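Local coordinates for quinonprotein alcohol dehydrogenase-like protein (Bacteroides thetaiotaomicron VPI-5482, PDB 4R5O), which is of unknown function but joins an immunoglobulin-like domain to a seven-bladed beta-propeller and binds calcium ions, at residues L199-G204 with L223-N228; V216-E221 with E263-T268; S246-Y251 with I272-K277. One frame throughout, in Å; residues are numbered along the deposited sequence.

Contact 1 (L199-G204 with L223-N228); sequences LVTGDG and LLCFYN
Thr-201 and Phe-226 carry this contact, the threonine meeting the phenylalanine through both of its branches. At the branch point, Thr-201 CB lies 3.6 Å from the backbone N of Phe-226. A chi1 of 55° puts OG1 between the threonine's own backbone N and carbonyl carbon, and there it accepts the Phe-226 N-H at 2.9 Å, nearly straight at 167°. The same hydroxyl makes a weak hydrogen bond to the carbonyl of Gly-189 in the adjoining strand 189-192. The methyl, CG2, turns onto the Phe-226 ring: it sits 3.7 Å from the ring centroid and only 4° off the normal, a CH-pi contact over the middle of the face. Leu-199 CD1 approaches Phe-226 CE2 at 3.9 Å, and Ile-205 and Tyr-251 also pack against this ring.

Beyond the end of the strand, at the turn before strand 204-209, the backbone takes over. Leu-224 O accepts the N-H of Gly-204 at 3.2 Å and a second, weak bond from Gly-202 N. Cys-225 CB rests on Gly-202 CA at 3.8 Å. The turn therefore docks onto the loop that leads from one propeller blade, ending at strand 215-220, to the next, opening at strand 228-232. One threonine thus ties this linker both by a hydrogen bond to its backbone and by a methyl on its ring, consistent with holding it against the end of strand 197-201 in a largely buried setting.

Contact 2 (V216-E221 with E263-T268); sequences VRIKNE and EAPAVT
Ile-218 and Lys-219 meet the 263-267 loop, the isoleucine through one methyl and the lysine along its chain. In Ile-218, chi1 of -63° sets CG1 beside the backbone N and opposite the carbonyl carbon, while the other branch, CG2, stands anti to N. It is CG2 that does the touching: it lies 3.6 Å from Pro-265 CD, the two side chains crossing at about a right angle, and 3.4 Å from the carbonyl oxygen of Glu-263. The carboxylate of Glu-263 leads elsewhere, its OE1 taking the backbone N-H of Lys-260.

Lys-219 runs out fully extended, every torsion from chi1 to chi4 near 180°. Its root packs on the loop, CG being 4.0 Å from Ala-264 CB, and its tip passes Val-267 at about a right angle, with NZ 4.1 Å from CG1.

Ile-218 and Lys-219 together face Ile-205, a classic beta bulge in strand 215-220, and both also touch the loop. This is the outermost strand of its four-stranded propeller blade, and the loop it meets belongs between helix 253-258 and strand 268-270 of the next blade. Pro-265 also packs on Glu-255 and Leu-256 of that helix, and its side chain lies about 7 Å from that of Asp-252, a calcium-binding residue of this protein.

The ammonium group is tied to the loop through a water: Lys-219 NZ donates to it at 2.7 Å, and the water in turn donates to Pro-265 O at 2.6 Å. A long salt bridge, 3.7 Å from Lys-219 NZ to Glu-221 OE1, gives the charge a second partner on its own strand.

Contact 3 (S246-Y251 with I272-K277); sequences SKVKYY and IIQKQK
Val-248 packs on Ile-272 through one methyl, CG2, which lies 3.8 Å from Ile-272 CB. The same methyl lies against the end of Gln-274, the two side chains crossing obliquely, though how close it really comes is doubtful at this resolution. The glutamine is extended beyond CG (chi2 180°), and its amide is anchored from outside, OE1 accepting from Asn-239 ND2 and NE2 donating to Leu-291 O.

A second pair is aligned quite differently. Lys-247 and Ile-273, an antiparallel non-hydrogen-bonded pair with CA atoms 4.6 Å apart, lie side by side and point the same way on one face of the sheet. The lysine is bent at its last torsion (chi4 55°), which brings NZ round to Ile-273 CD1. Ser-246 and Gln-274, the adjacent hydrogen-bonded pair, send their side chains to the other face. Their backbones exchange two bonds: Ser-246 N to Gln-274 O at 2.9 Å, and Gln-274 N to Ser-246 O at 2.6 Å. Val-248 N adds a third, to Ile-272 O at 3.0 Å. The short strand axes make an angle of 123°, far from antiparallel, and the pairing spans just the two bridges, Ser-246 with Gln-274 and Lys-247 with Ile-273.

Past it, strand 246-252 continues beside 235-239 and pairs with 268-270, whereas strand 272-274 turns to 288-294, where Ile-273 bonds to the backbone of Ser-293 and Ile-272 packs on Thr-290 and Glu-292.

In the fold
All three contacts lie around two successive propeller blades. Contact 1 is the buried one, tied by backbone bonds, a threonine hydroxyl and an aromatic face; contacts 2 and 3 are only partly buried, and contact 2, at the blade's outer strand, relies on aliphatic packing and a water. Contact 3 alone is a true strand pairing. Contacts 1 and 2 hold the same four-stranded sheet, 189-220, and meet where Asp-203 O lies 3.0 Å from Glu-221 N, a probable hydrogen bond. Tyr-251 of strand 246-252 links the set: its ring packs on Phe-226 of contact 1 and on Val-267 of contact 2, while contact 3 grips that strand nearer its start.

Contact 1 (L199-G204 with L223-N228)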
ATOM      1  N   LEU A 199     -16.532  -4.288  -0.367  1.00 35.06           N
ATOM      2  CA  LEU A 199     -17.501  -3.191  -0.184  1.00 34.49           C
ATOM      3  C   LEU A 199     -16.822  -1.869  -0.310  1.00 36.91           C
ATOM      4  O   LEU A 199     -15.738  -1.694   0.236  1.00 37.79           O
ATOM      5  CB  LEU A 199     -18.243  -3.225   1.167  1.00 34.76           C
ATOM      6  CG  LEU A 199     -19.072  -4.406   1.585  1.00 40.00           C
ATOM      7  CD1 LEU A 199     -19.481  -4.211   3.044  1.00 40.88           C
ATOM      8  CD2 LEU A 199     -20.313  -4.624   0.669  1.00 40.57           C
ATOM      9  N   VAL A 200     -17.445  -0.935  -1.014  1.00 32.44           N
ATOM     10  CA  VAL A 200     -16.949   0.429  -1.139  1.00 31.20           C
ATOM     11  C   VAL A 200     -18.035   1.324  -0.551  1.00 34.05           C
ATOM     12  O   VAL A 200     -19.202   1.240  -0.946  1.00 33.23           O
ATOM     13  CB  VAL A 200     -16.531   0.809  -2.587  1.00 34.94           C
ATOM     14  CG1 VAL A 200     -16.244   2.312  -2.696  1.00 34.95           C
ATOM     15  CG2 VAL A 200     -15.332  -0.034  -3.076  1.00 33.28           C
ATOM     16  N   THR A 201     -17.673   2.102   0.465  1.00 30.80           N
ATOM     17  CA  THR A 201     -18.615   2.983   1.168  1.00 30.15           C
ATOM     18  C   THR A 201     -18.082   4.437   1.091  1.00 35.25           C
ATOM     19  O   THR A 201     -16.907   4.677   0.752  1.00 34.99           O
ATOM     20  CB  THR A 201     -18.825   2.483   2.613  1.00 37.57           C
ATOM     21  OG1 THR A 201     -17.569   2.385   3.267  1.00 33.52           O
ATOM     22  CG2 THR A 201     -19.500   1.081   2.674  1.00 39.41           C
ATOM     23  N   GLY A 202     -18.971   5.384   1.360  1.00 31.75           N
ATOM     24  CA  GLY A 202     -18.704   6.816   1.289  1.00 32.42           C
ATOM     25  C   GLY A 202     -19.960   7.623   1.015  1.00 38.85           C
ATOM     26  O   GLY A 202     -20.114   8.728   1.539  1.00 39.14           O
ATOM     27  N   ASP A 203     -20.883   7.050   0.215  1.00 38.38           N
ATOM     28  CA  ASP A 203     -22.189   7.602  -0.172  1.00 38.65           C
ATOM     29  C   ASP A 203     -23.296   6.578   0.075  1.00 47.47           C
ATOM     30  O   ASP A 203     -24.387   6.669  -0.496  1.00 49.67           O
ATOM     31  CB  ASP A 203     -22.159   8.016  -1.652  1.00 39.83           C
ATOM     32  CG  ASP A 203     -21.890   6.924  -2.678  1.00 52.49           C
ATOM     33  OD1 ASP A 203     -21.691   5.742  -2.270  1.00 52.61           O
ATOM     34  OD2 ASP A 203     -21.852   7.249  -3.886  1.00 57.01           O
ATOM     35  N   GLY A 204     -22.995   5.617   0.947  1.00 44.57           N
ATOM     36  CA  GLY A 204     -23.852   4.488   1.298  1.00 43.32           C
ATOM     37  C   GLY A 204     -23.019   3.229   1.203  1.00 44.12           C
ATOM     38  O   GLY A 204     -21.858   3.254   1.605  1.00 43.35           O
ATOM     39  N   LEU A 223     -22.994  10.535   2.806  1.00 51.00           N
ATOM     40  CA  LEU A 223     -21.892  10.558   3.774  1.00 49.56           C
ATOM     41  C   LEU A 223     -21.779   9.240   4.602  1.00 47.61           C
ATOM     42  O   LEU A 223     -20.977   9.203   5.546  1.00 45.62           O
ATOM     43  CB  LEU A 223     -22.032  11.762   4.757  1.00 50.32           C
ATOM     44  CG  LEU A 223     -22.078  13.166   4.139  1.00 56.06           C
ATOM     45  CD1 LEU A 223     -22.358  14.199   5.185  1.00 56.92           C
ATOM     46  CD2 LEU A 223     -20.789  13.499   3.370  1.00 57.66           C
ATOM     47  N   LEU A 224     -22.536   8.168   4.261  1.00 40.37           N
ATOM     48  CA  LEU A 224     -22.377   6.902   5.005  1.00 38.50           C
ATOM     49  C   LEU A 224     -21.087   6.240   4.527  1.00 43.79           C
ATOM     50  O   LEU A 224     -20.976   5.862   3.365  1.00 44.74           O
ATOM     51  CB  LEU A 224     -23.590   5.945   4.892  1.00 37.67           C
ATOM     52  CG  LEU A 224     -23.411   4.501   5.451  1.00 40.08           C
ATOM     53  CD1 LEU A 224     -23.104   4.507   6.918  1.00 41.07           C
ATOM     54  CD2 LEU A 224     -24.619   3.655   5.182  1.00 36.97           C
ATOM     55  N   CYS A 225     -20.128   6.114   5.429  1.00 40.60           N
ATOM     56  CA  CYS A 225     -18.811   5.600   5.154  1.00 40.35           C
ATOM     57  C   CYS A 225     -18.344   4.660   6.266  1.00 43.45           C
ATOM     58  O   CYS A 225     -18.462   4.997   7.444  1.00 41.82           O
ATOM     59  CB  CYS A 225     -17.834   6.768   4.987  1.00 40.99           C
ATOM     60  SG  CYS A 225     -16.178   6.265   4.461  1.00 45.03           S
ATOM     61  N   PHE A 226     -17.747   3.509   5.892  1.00 39.40           N
ATOM     62  CA  PHE A 226     -17.125   2.655   6.898  1.00 38.06           C
ATOM     63  C   PHE A 226     -15.672   3.078   6.942  1.00 40.96           C
ATOM     64  O   PHE A 226     -14.870   2.589   6.138  1.00 40.42           O
ATOM     65  CB  PHE A 226     -17.299   1.127   6.660  1.00 39.13           C
ATOM     66  CG  PHE A 226     -18.653   0.497   6.413  1.00 40.07           C
ATOM     67  CD1 PHE A 226     -19.830   1.212   6.636  1.00 42.03           C
ATOM     68  CD2 PHE A 226     -18.753  -0.830   5.994  1.00 40.84           C
ATOM     69  CE1 PHE A 226     -21.083   0.637   6.373  1.00 42.14           C
ATOM     70  CE2 PHE A 226     -20.009  -1.426   5.789  1.00 43.50           C
ATOM     71  CZ  PHE A 226     -21.164  -0.677   5.947  1.00 42.13           C
ATOM     72  N   TYR A 227     -15.328   4.030   7.823  1.00 38.33           N
ATOM     73  CA  TYR A 227     -13.944   4.529   7.955  1.00 37.21           C
ATOM     74  C   TYR A 227     -13.056   3.381   8.319  1.00 41.76           C
ATOM     75  O   TYR A 227     -11.939   3.311   7.839  1.00 43.00           O
ATOM     76  CB  TYR A 227     -13.843   5.673   8.978  1.00 37.99           C
ATOM     77  CG  TYR A 227     -14.660   6.874   8.548  1.00 39.53           C
ATOM     78  CD1 TYR A 227     -14.260   7.664   7.471  1.00 41.67           C
ATOM     79  CD2 TYR A 227     -15.862   7.185   9.175  1.00 39.56           C
ATOM     80  CE1 TYR A 227     -15.029   8.743   7.042  1.00 43.51           C
ATOM     81  CE2 TYR A 227     -16.632   8.267   8.758  1.00 40.37           C
ATOM     82  CZ  TYR A 227     -16.203   9.049   7.698  1.00 48.14           C
ATOM     83  OH  TYR A 227     -16.951  10.109   7.263  1.00 55.80           O
ATOM     84  N   ASN A 228     -13.597   2.427   9.092  1.00 38.78           N
ATOM     85  CA  ASN A 228     -12.966   1.179   9.504  1.00 38.25           C
ATOM     86  C   ASN A 228     -14.001   0.120   9.597  1.00 39.42           C
ATOM     87  O   ASN A 228     -15.132   0.405   9.993  1.00 39.56           O
ATOM     88  CB  ASN A 228     -12.223   1.318  10.838  1.00 42.07           C
ATOM     89  CG  ASN A 228     -11.166   2.363  10.831  1.00 50.55           C
ATOM     90  OD1 ASN A 228     -10.059   2.157  10.343  1.00 46.68           O
ATOM     91  ND2 ASN A 228     -11.551   3.543  11.264  1.00 42.87           N
TER

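Contact 2 (V216-E221 with E263-T268)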
ATOM      1  N   VAL A 216     -22.330  -2.545  -7.367  1.00 43.60           N
ATOM      2  CA  VAL A 216     -23.785  -2.411  -7.205  1.00 42.19           C
ATOM      3  C   VAL A 216     -23.985  -1.521  -6.017  1.00 46.30           C
ATOM      4  O   VAL A 216     -23.418  -1.787  -4.959  1.00 45.50           O
ATOM      5  CB  VAL A 216     -24.526  -3.779  -7.069  1.00 45.20           C
ATOM      6  CG1 VAL A 216     -26.016  -3.587  -6.819  1.00 44.84           C
ATOM      7  CG2 VAL A 216     -24.296  -4.680  -8.285  1.00 44.99           C
ATOM      8  N   ARG A 217     -24.760  -0.456  -6.190  1.00 43.91           N
ATOM      9  CA  ARG A 217     -25.072   0.475  -5.117  1.00 44.91           C
ATOM     10  C   ARG A 217     -26.290  -0.082  -4.359  1.00 49.75           C
ATOM     11  O   ARG A 217     -27.419   0.036  -4.820  1.00 52.09           O
ATOM     12  CB  ARG A 217     -25.298   1.875  -5.710  1.00 47.99           C
ATOM     13  CG  ARG A 217     -25.279   2.979  -4.705  1.00 55.17           C
ATOM     14  CD  ARG A 217     -25.258   4.339  -5.360  1.00 57.94           C
ATOM     15  NE  ARG A 217     -25.224   5.374  -4.327  1.00 61.07           N
ATOM     16  CZ  ARG A 217     -25.251   6.674  -4.570  1.00 77.08           C
ATOM     17  NH1 ARG A 217     -25.338   7.121  -5.816  1.00 64.02           N
ATOM     18  NH2 ARG A 217     -25.216   7.542  -3.570  1.00 73.76           N
ATOM     19  N   ILE A 218     -26.026  -0.749  -3.226  1.00 44.99           N
ATOM     20  CA  ILE A 218     -27.033  -1.425  -2.400  1.00 44.74           C
ATOM     21  C   ILE A 218     -27.775  -0.424  -1.520  1.00 47.06           C
ATOM     22  O   ILE A 218     -28.993  -0.365  -1.532  1.00 47.81           O
ATOM     23  CB  ILE A 218     -26.343  -2.499  -1.540  1.00 47.95           C
ATOM     24  CG1 ILE A 218     -25.701  -3.580  -2.399  1.00 47.20           C
ATOM     25  CG2 ILE A 218     -27.333  -3.100  -0.558  1.00 51.51           C
ATOM     26  CD1 ILE A 218     -24.653  -4.343  -1.547  1.00 60.18           C
ATOM     27  N   LYS A 219     -27.044   0.346  -0.757  1.00 42.69           N
ATOM     28  CA  LYS A 219     -27.611   1.351   0.125  1.00 41.69           C
ATOM     29  C   LYS A 219     -27.106   2.708  -0.328  1.00 45.60           C
ATOM     30  O   LYS A 219     -25.918   2.887  -0.621  1.00 43.21           O
ATOM     31  CB  LYS A 219     -27.246   1.037   1.593  1.00 43.17           C
ATOM     32  CG  LYS A 219     -27.889   1.953   2.633  1.00 47.71           C
ATOM     33  CD  LYS A 219     -27.543   1.474   4.021  1.00 59.06           C
ATOM     34  CE  LYS A 219     -28.211   2.264   5.114  1.00 74.27           C
ATOM     35  NZ  LYS A 219     -27.842   1.753   6.467  1.00 84.56           N
ATOM     36  N   ASN A 220     -28.024   3.654  -0.420  1.00 46.50           N
ATOM     37  CA  ASN A 220     -27.719   5.009  -0.853  1.00 47.67           C
ATOM     38  C   ASN A 220     -28.035   5.932   0.317  1.00 52.72           C
ATOM     39  O   ASN A 220     -29.196   6.181   0.618  1.00 53.39           O
ATOM     40  CB  ASN A 220     -28.509   5.322  -2.132  1.00 51.30           C
ATOM     41  CG  ASN A 220     -28.189   6.603  -2.831  1.00 91.52           C
ATOM     42  OD1 ASN A 220     -27.680   7.570  -2.247  1.00 95.47           O
ATOM     43  ND2 ASN A 220     -28.497   6.634  -4.121  1.00 84.88           N
ATOM     44  N   GLU A 221     -26.987   6.348   1.043  1.00 49.23           N
ATOM     45  CA  GLU A 221     -27.081   7.214   2.214  1.00 48.83           C
ATOM     46  C   GLU A 221     -25.925   8.173   2.185  1.00 53.94           C
ATOM     47  O   GLU A 221     -24.785   7.753   2.295  1.00 53.19           O
ATOM     48  CB  GLU A 221     -27.115   6.394   3.518  1.00 49.76           C
ATOM     49  CG  GLU A 221     -27.310   7.220   4.782  1.00 54.29           C
ATOM     50  CD  GLU A 221     -27.431   6.427   6.070  1.00 68.63           C
ATOM     51  OE1 GLU A 221     -28.130   5.389   6.079  1.00 53.98           O
ATOM     52  OE2 GLU A 221     -26.901   6.899   7.101  1.00 68.26           O
ATOM     53  N   GLU A 263     -31.573  -2.593  -2.540  1.00 57.13           N
ATOM     54  CA  GLU A 263     -32.045  -3.446  -1.437  1.00 58.28           C
ATOM     55  C   GLU A 263     -31.188  -3.256  -0.179  1.00 65.03           C
ATOM     56  O   GLU A 263     -30.457  -4.178   0.193  1.00 66.40           O
ATOM     57  CB  GLU A 263     -32.048  -4.936  -1.824  1.00 59.78           C
ATOM     58  CG  GLU A 263     -33.024  -5.389  -2.896  1.00 74.31           C
ATOM     59  CD  GLU A 263     -32.995  -6.886  -3.187  1.00102.46           C
ATOM     60  OE1 GLU A 263     -32.080  -7.589  -2.688  1.00 66.62           O
ATOM     61  OE2 GLU A 263     -33.886  -7.350  -3.939  1.00107.58           O
ATOM     62  N   ALA A 264     -31.299  -2.089   0.496  1.00 61.15           N
ATOM     63  CA  ALA A 264     -30.529  -1.762   1.708  1.00 60.16           C
ATOM     64  C   ALA A 264     -30.597  -2.906   2.725  1.00 63.13           C
ATOM     65  O   ALA A 264     -31.683  -3.415   3.020  1.00 62.77           O
ATOM     66  CB  ALA A 264     -31.027  -0.464   2.344  1.00 61.24           C
ATOM     67  N   PRO A 265     -29.433  -3.380   3.205  1.00 59.40           N
ATOM     68  CA  PRO A 265     -29.444  -4.503   4.153  1.00 57.51           C
ATOM     69  C   PRO A 265     -29.717  -4.048   5.595  1.00 54.84           C
ATOM     70  O   PRO A 265     -29.611  -2.868   5.914  1.00 53.53           O
ATOM     71  CB  PRO A 265     -28.034  -5.073   4.008  1.00 59.56           C
ATOM     72  CG  PRO A 265     -27.180  -3.878   3.689  1.00 65.17           C
ATOM     73  CD  PRO A 265     -28.051  -2.903   2.942  1.00 61.18           C
ATOM     74  N   ALA A 266     -30.083  -4.997   6.460  1.00 49.19           N
ATOM     75  CA  ALA A 266     -30.358  -4.746   7.873  1.00 48.28           C
ATOM     76  C   ALA A 266     -29.071  -4.375   8.612  1.00 51.38           C
ATOM     77  O   ALA A 266     -28.019  -4.991   8.414  1.00 51.11           O
ATOM     78  CB  ALA A 266     -31.005  -5.956   8.516  1.00 49.09           C
ATOM     79  N   VAL A 267     -29.172  -3.356   9.458  1.00 46.70           N
ATOM     80  CA  VAL A 267     -28.062  -2.845  10.230  1.00 45.62           C
ATOM     81  C   VAL A 267     -28.439  -2.954  11.690  1.00 52.54           C
ATOM     82  O   VAL A 267     -29.537  -2.594  12.075  1.00 55.85           O
ATOM     83  CB  VAL A 267     -27.659  -1.406   9.802  1.00 48.28           C
ATOM     84  CG1 VAL A 267     -28.835  -0.436   9.757  1.00 47.53           C
ATOM     85  CG2 VAL A 267     -26.513  -0.860  10.638  1.00 47.86           C
ATOM     86  N   THR A 268     -27.543  -3.523  12.485  1.00 47.74           N
ATOM     87  CA  THR A 268     -27.725  -3.705  13.917  1.00 46.37           C
ATOM     88  C   THR A 268     -26.659  -2.934  14.639  1.00 50.23           C
ATOM     89  O   THR A 268     -25.506  -2.955  14.202  1.00 52.08           O
ATOM     90  CB  THR A 268     -27.669  -5.183  14.245  1.00 43.81           C
ATOM     91  OG1 THR A 268     -28.537  -5.875  13.366  1.00 46.54           O
ATOM     92  CG2 THR A 268     -27.970  -5.480  15.702  1.00 39.79           C
TER
HETATM   93  O   HOH W   1     -29.581  -0.328   6.225  1.00 52.80           O

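Contact 3 (S246-Y251 with I272-K277)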
ATOM      1  N   SER A 246     -21.875   8.074  17.514  1.00 54.84           N
ATOM      2  CA  SER A 246     -22.421   6.976  16.720  1.00 52.50           C
ATOM      3  C   SER A 246     -22.088   5.665  17.385  1.00 54.39           C
ATOM      4  O   SER A 246     -21.115   5.596  18.129  1.00 53.04           O
ATOM      5  CB  SER A 246     -21.862   7.028  15.293  1.00 52.77           C
ATOM      6  OG  SER A 246     -22.403   6.014  14.470  1.00 54.82           O
ATOM      7  N   LYS A 247     -22.887   4.636  17.132  1.00 51.55           N
ATOM      8  CA  LYS A 247     -22.622   3.306  17.659  1.00 51.91           C
ATOM      9  C   LYS A 247     -22.026   2.424  16.596  1.00 56.52           C
ATOM     10  O   LYS A 247     -22.336   2.631  15.417  1.00 57.13           O
ATOM     11  CB  LYS A 247     -23.897   2.661  18.205  1.00 55.02           C
ATOM     12  CG  LYS A 247     -24.321   3.203  19.542  1.00 57.45           C
ATOM     13  CD  LYS A 247     -25.602   2.576  19.964  1.00 59.58           C
ATOM     14  CE  LYS A 247     -26.066   3.061  21.310  1.00 76.80           C
ATOM     15  NZ  LYS A 247     -26.173   4.548  21.392  1.00 94.86           N
ATOM     16  N   VAL A 248     -21.197   1.419  16.998  1.00 50.93           N
ATOM     17  CA  VAL A 248     -20.678   0.413  16.067  1.00 48.24           C
ATOM     18  C   VAL A 248     -21.897  -0.264  15.467  1.00 49.36           C
ATOM     19  O   VAL A 248     -22.843  -0.578  16.193  1.00 49.54           O
ATOM     20  CB  VAL A 248     -19.670  -0.598  16.707  1.00 51.28           C
ATOM     21  CG1 VAL A 248     -19.408  -1.798  15.803  1.00 50.11           C
ATOM     22  CG2 VAL A 248     -18.362   0.074  17.071  1.00 50.98           C
ATOM     23  N   LYS A 249     -21.905  -0.423  14.145  1.00 44.07           N
ATOM     24  CA  LYS A 249     -23.005  -1.077  13.441  1.00 42.65           C
ATOM     25  C   LYS A 249     -22.497  -2.268  12.681  1.00 46.45           C
ATOM     26  O   LYS A 249     -21.362  -2.260  12.217  1.00 46.96           O
ATOM     27  CB  LYS A 249     -23.690  -0.093  12.506  1.00 43.82           C
ATOM     28  CG  LYS A 249     -24.342   1.043  13.285  1.00 51.86           C
ATOM     29  CD  LYS A 249     -24.965   2.079  12.400  1.00 51.11           C
ATOM     30  CE  LYS A 249     -25.219   3.332  13.175  1.00 36.41           C
ATOM     31  NZ  LYS A 249     -23.937   4.002  13.512  1.00 42.87           N
ATOM     32  N   TYR A 250     -23.295  -3.325  12.596  1.00 44.01           N
ATOM     33  CA  TYR A 250     -22.856  -4.465  11.807  1.00 43.31           C
ATOM     34  C   TYR A 250     -23.972  -4.857  10.816  1.00 46.31           C
ATOM     35  O   TYR A 250     -25.153  -4.552  11.017  1.00 45.89           O
ATOM     36  CB  TYR A 250     -22.399  -5.668  12.657  1.00 44.06           C
ATOM     37  CG  TYR A 250     -23.447  -6.324  13.524  1.00 44.79           C
ATOM     38  CD1 TYR A 250     -24.246  -7.352  13.028  1.00 46.39           C
ATOM     39  CD2 TYR A 250     -23.552  -6.015  14.873  1.00 45.82           C
ATOM     40  CE1 TYR A 250     -25.170  -8.006  13.836  1.00 47.94           C
ATOM     41  CE2 TYR A 250     -24.472  -6.661  15.694  1.00 47.21           C
ATOM     42  CZ  TYR A 250     -25.271  -7.666  15.174  1.00 59.72           C
ATOM     43  OH  TYR A 250     -26.203  -8.301  15.969  1.00 64.99           O
ATOM     44  N   TYR A 251     -23.537  -5.461   9.711  1.00 42.28           N
ATOM     45  CA  TYR A 251     -24.324  -5.954   8.584  1.00 41.11           C
ATOM     46  C   TYR A 251     -24.015  -7.437   8.402  1.00 42.94           C
ATOM     47  O   TYR A 251     -22.999  -7.916   8.906  1.00 42.14           O
ATOM     48  CB  TYR A 251     -24.000  -5.124   7.310  1.00 41.64           C
ATOM     49  CG  TYR A 251     -24.214  -3.628   7.458  1.00 44.19           C
ATOM     50  CD1 TYR A 251     -23.279  -2.833   8.119  1.00 46.51           C
ATOM     51  CD2 TYR A 251     -25.317  -2.995   6.879  1.00 45.22           C
ATOM     52  CE1 TYR A 251     -23.489  -1.468   8.302  1.00 50.28           C
ATOM     53  CE2 TYR A 251     -25.510  -1.616   7.008  1.00 46.64           C
ATOM     54  CZ  TYR A 251     -24.590  -0.856   7.721  1.00 59.30           C
ATOM     55  OH  TYR A 251     -24.755   0.504   7.888  1.00 64.07           O
ATOM     56  N   ILE A 272     -21.472   0.270  21.695  1.00 45.95           N
ATOM     57  CA  ILE A 272     -20.111   0.796  21.571  1.00 44.19           C
ATOM     58  C   ILE A 272     -20.235   2.191  20.979  1.00 51.99           C
ATOM     59  O   ILE A 272     -20.372   2.327  19.761  1.00 51.09           O
ATOM     60  CB  ILE A 272     -19.128  -0.108  20.757  1.00 45.99           C
ATOM     61  CG1 ILE A 272     -19.146  -1.585  21.210  1.00 45.42           C
ATOM     62  CG2 ILE A 272     -17.669   0.481  20.780  1.00 48.29           C
ATOM     63  CD1 ILE A 272     -18.566  -2.566  20.241  1.00 45.06           C
ATOM     64  N   ILE A 273     -20.231   3.225  21.852  1.00 51.73           N
ATOM     65  CA  ILE A 273     -20.312   4.632  21.453  1.00 51.94           C
ATOM     66  C   ILE A 273     -18.970   5.059  20.894  1.00 53.83           C
ATOM     67  O   ILE A 273     -17.953   4.945  21.567  1.00 52.84           O
ATOM     68  CB  ILE A 273     -20.759   5.593  22.612  1.00 56.16           C
ATOM     69  CG1 ILE A 273     -21.928   5.062  23.523  1.00 56.70           C
ATOM     70  CG2 ILE A 273     -20.902   7.064  22.159  1.00 55.31           C
ATOM     71  CD1 ILE A 273     -23.169   4.783  22.891  1.00 63.47           C
ATOM     72  N   GLN A 274     -18.973   5.584  19.678  1.00 50.49           N
ATOM     73  CA  GLN A 274     -17.773   6.090  19.033  1.00 49.18           C
ATOM     74  C   GLN A 274     -18.008   7.538  18.607  1.00 54.29           C
ATOM     75  O   GLN A 274     -19.085   7.885  18.107  1.00 54.31           O
ATOM     76  CB  GLN A 274     -17.373   5.206  17.853  1.00 49.29           C
ATOM     77  CG  GLN A 274     -16.955   3.794  18.293  1.00 50.01           C
ATOM     78  CD  GLN A 274     -16.565   2.894  17.158  1.00 56.65           C
ATOM     79  OE1 GLN A 274     -17.082   2.997  16.031  1.00 53.50           O
ATOM     80  NE2 GLN A 274     -15.725   1.915  17.472  1.00 35.16           N
ATOM     81  N   LYS A 275     -17.025   8.396  18.895  1.00 51.00           N
ATOM     82  CA  LYS A 275     -17.075   9.823  18.572  1.00 51.11           C
ATOM     83  C   LYS A 275     -15.853  10.206  17.733  1.00 55.33           C
ATOM     84  O   LYS A 275     -15.506  11.382  17.641  1.00 56.81           O
ATOM     85  CB  LYS A 275     -17.152  10.671  19.856  1.00 54.60           C
ATOM     86  CG  LYS A 275     -18.383  10.426  20.727  1.00 70.60           C
ATOM     87  CD  LYS A 275     -18.378  11.336  21.941  1.00 77.68           C
ATOM     88  CE  LYS A 275     -19.593  11.134  22.808  1.00 88.74           C
ATOM     89  NZ  LYS A 275     -19.566  12.025  23.998  1.00 95.67           N
ATOM     90  N   GLN A 276     -15.196   9.204  17.117  1.00 49.89           N
ATOM     91  CA  GLN A 276     -13.995   9.364  16.290  1.00 48.65           C
ATOM     92  C   GLN A 276     -13.709   8.115  15.448  1.00 50.96           C
ATOM     93  O   GLN A 276     -14.311   7.059  15.668  1.00 51.30           O
ATOM     94  CB  GLN A 276     -12.751   9.654  17.175  1.00 50.24           C
ATOM     95  CG  GLN A 276     -12.330   8.447  18.044  1.00 56.97           C
ATOM     96  CD  GLN A 276     -10.972   8.591  18.652  1.00 72.20           C
ATOM     97  OE1 GLN A 276     -10.708   9.513  19.433  1.00 69.65           O
ATOM     98  NE2 GLN A 276     -10.101   7.642  18.349  1.00 61.77           N
ATOM     99  N   LYS A 277     -12.710   8.212  14.553  1.00 45.88           N
ATOM    100  CA  LYS A 277     -12.249   7.082  13.769  1.00 43.41           C
ATOM    101  C   LYS A 277     -11.428   6.173  14.614  1.00 46.89           C
ATOM    102  O   LYS A 277     -10.444   6.622  15.218  1.00 47.62           O
ATOM    103  CB  LYS A 277     -11.427   7.521  12.555  1.00 43.43           C
ATOM    104  CG  LYS A 277     -12.139   8.360  11.554  1.00 26.44           C
ATOM    105  CD  LYS A 277     -11.244   8.551  10.387  1.00 22.96           C
ATOM    106  CE  LYS A 277     -11.884   9.449   9.375  1.00 34.38           C
ATOM    107  NZ  LYS A 277     -11.081   9.505   8.133  1.00 35.73           N
TER